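Local coordinates for universal stress protein (Archaeoglobus fulgidus, PDB 6HCD) that belongs to the universal stress protein A family and is of unsettled function, though it probably takes part in the response to stress, at residues 26-31 with 57-62. Residues are numbered along the deposited sequence; the frame is centred on the assembly and turned at random.
Sequences PIVVAV and YVVHSL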
loop_
_atom_site.group_PDB
_atom_site.type_symbol
_atom_site.label_atom_id
_atom_site.label_comp_id
_atom_site.label_asym_id
_atom_site.label_seq_id
_atom_site.Cartn_x
_atom_site.Cartn_y
_atom_site.Cartn_z
ATOM N N PRO A 26 -10.759 -7.895 8.932
ATOM C CA PRO A 26 -10.982 -6.448 8.877
ATOM C C PRO A 26 -9.962 -5.702 8.003
ATOM O O PRO A 26 -8.864 -6.244 7.671
ATOM C CB PRO A 26 -10.795 -6.037 10.338
ATOM C CG PRO A 26 -9.774 -7.025 10.875
ATOM C CD PRO A 26 -10.083 -8.335 10.169
ATOM N N ILE A 27 -10.304 -4.451 7.692
ATOM C CA ILE A 27 -9.336 -3.465 7.251
ATOM C C ILE A 27 -8.747 -2.832 8.522
ATOM O O ILE A 27 -9.501 -2.356 9.373
ATOM C CB ILE A 27 -10.018 -2.402 6.354
ATOM C CG1 ILE A 27 -10.575 -2.984 5.054
ATOM C CG2 ILE A 27 -9.096 -1.221 6.085
ATOM C CD1 ILE A 27 -9.504 -3.491 4.107
ATOM N N VAL A 28 -7.417 -2.801 8.632
ATOM C CA VAL A 28 -6.739 -2.149 9.751
ATOM C C VAL A 28 -6.212 -0.805 9.256
ATOM O O VAL A 28 -5.568 -0.753 8.218
ATOM C CB VAL A 28 -5.593 -3.019 10.304
ATOM C CG1 VAL A 28 -4.677 -2.256 11.247
ATOM C CG2 VAL A 28 -6.134 -4.273 10.965
ATOM N N VAL A 29 -6.497 0.264 9.999
ATOM C CA VAL A 29 -6.018 1.575 9.648
ATOM C C VAL A 29 -5.241 2.123 10.852
ATOM O O VAL A 29 -5.719 2.089 11.976
ATOM C CB VAL A 29 -7.158 2.500 9.178
ATOM C CG1 VAL A 29 -8.262 2.648 10.206
ATOM C CG2 VAL A 29 -6.617 3.847 8.758
ATOM N N ALA A 30 -3.994 2.546 10.605
ATOM C CA ALA A 30 -3.144 3.141 11.609
ATOM C C ALA A 30 -3.241 4.667 11.495
ATOM O O ALA A 30 -3.015 5.215 10.433
ATOM C CB ALA A 30 -1.730 2.660 11.433
ATOM N N VAL A 31 -3.568 5.336 12.603
ATOM C CA VAL A 31 -3.692 6.798 12.620
ATOM C C VAL A 31 -2.794 7.364 13.723
ATOM O O VAL A 31 -2.768 6.832 14.833
ATOM C CB VAL A 31 -5.157 7.245 12.797
ATOM C CG1 VAL A 31 -5.996 6.864 11.594
ATOM C CG2 VAL A 31 -5.764 6.707 14.070
ATOM N N TYR A 57 -10.803 -1.628 11.716
ATOM C CA TYR A 57 -10.174 -1.538 13.026
ATOM C C TYR A 57 -9.156 -0.399 12.986
ATOM O O TYR A 57 -8.175 -0.487 12.267
ATOM C CB TYR A 57 -9.462 -2.840 13.396
ATOM C CG TYR A 57 -10.343 -4.019 13.714
ATOM C CD1 TYR A 57 -11.725 -3.978 13.575
ATOM C CD2 TYR A 57 -9.765 -5.220 14.112
ATOM C CE1 TYR A 57 -12.514 -5.086 13.851
ATOM C CE2 TYR A 57 -10.538 -6.337 14.385
ATOM C CZ TYR A 57 -11.914 -6.269 14.251
ATOM O OH TYR A 57 -12.674 -7.360 14.532
ATOM N N VAL A 58 -9.415 0.663 13.759
ATOM C CA VAL A 58 -8.543 1.808 13.802
ATOM C C VAL A 58 -7.581 1.620 14.974
ATOM O O VAL A 58 -8.029 1.431 16.111
ATOM C CB VAL A 58 -9.332 3.124 13.965
ATOM C CG1 VAL A 58 -8.416 4.313 13.853
ATOM C CG2 VAL A 58 -10.471 3.259 12.975
ATOM N N VAL A 59 -6.273 1.704 14.698
ATOM C CA VAL A 59 -5.271 1.445 15.734
ATOM C C VAL A 59 -4.373 2.663 15.923
ATOM O O VAL A 59 -4.080 3.419 14.964
ATOM C CB VAL A 59 -4.427 0.204 15.424
ATOM C CG1 VAL A 59 -5.320 -1.012 15.304
ATOM C CG2 VAL A 59 -3.583 0.381 14.171
ATOM N N HIS A 60 -3.946 2.838 17.174
ATOM C CA HIS A 60 -2.868 3.732 17.540
ATOM C C HIS A 60 -2.047 3.053 18.644
ATOM O O HIS A 60 -2.624 2.512 19.566
ATOM C CB HIS A 60 -3.387 5.097 18.007
ATOM C CG HIS A 60 -2.276 6.049 18.274
ATOM N ND1 HIS A 60 -1.774 6.885 17.299
ATOM C CD2 HIS A 60 -1.557 6.291 19.392
ATOM C CE1 HIS A 60 -0.797 7.620 17.806
ATOM N NE2 HIS A 60 -0.640 7.269 19.094
ATOM N N SER A 61 -0.717 3.121 18.526
ATOM C CA SER A 61 0.230 2.402 19.365
ATOM C C SER A 61 1.010 3.369 20.262
ATOM O O SER A 61 1.541 4.358 19.769
ATOM C CB SER A 61 1.170 1.604 18.505
ATOM O OG SER A 61 2.231 1.057 19.285
ATOM N N LEU A 62 1.092 3.054 21.563
ATOM C CA LEU A 62 1.997 3.703 22.535
ATOM C C LEU A 62 2.779 2.632 23.292
ATOM O O LEU A 62 2.260 1.542 23.515
ATOM C CB LEU A 62 1.182 4.525 23.539
ATOM C CG LEU A 62 0.245 5.574 22.950
ATOM C CD1 LEU A 62 -0.745 6.013 23.992
ATOM C CD2 LEU A 62 1.039 6.741 22.398
#
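The imidazole of His60 donates from ND1 to the backbone O of Val31, 2.7 Å away; the acceptor lies within 1° of the ring plane and the donor sits in the carbonyl plane, which helps to hold the ring's rotation. With CG anti to the backbone N (chi1 -175°), the ring reaches across to the end of segment 26-31, just where the strands diverge. Upstream, four backbone bonds join the parallel strands: Tyr57 N to Ile27 O, Val29 N to Tyr57 O (2.9 Å), Val59 N to Val29 O, and Val31 N to Val59 O, the longest at 3.1 Å. At the other end, Pro26 lies over one face of the Tyr57 ring, its CB 3.8 Å from the centroid and almost on the ring normal, a CH-pi contact, while its CG sits 3.7 Å from Tyr57 CE2. Replacing this tyrosine with an alanine would probably leave Pro26 without the ring it packs on and remove an aromatic neighbour of His97. Between these ends the valines sort by face. Val29 CG1 meets Val58 CG2 side by side at 3.6 Å, and Val31 CG2 meets Val58 CG1 equally closely, on the face where Val29 and Val31 touch helix 36-52 and Val58 touches helix 70-89. On the reverse face, Val59 CG2 packs against Val28 CG1 and, at 4.0 Å, Ala30 CB, where Val28 and Val59 touch Phe112 and Ala30 touches Ile109 of helix 105-115. Strand 27-30, helix 36-52 and strand 56-62 thus form a beta-alpha-beta unit at the heart of the alpha/beta fold of universal stress proteins, its sheet sandwiched between helices.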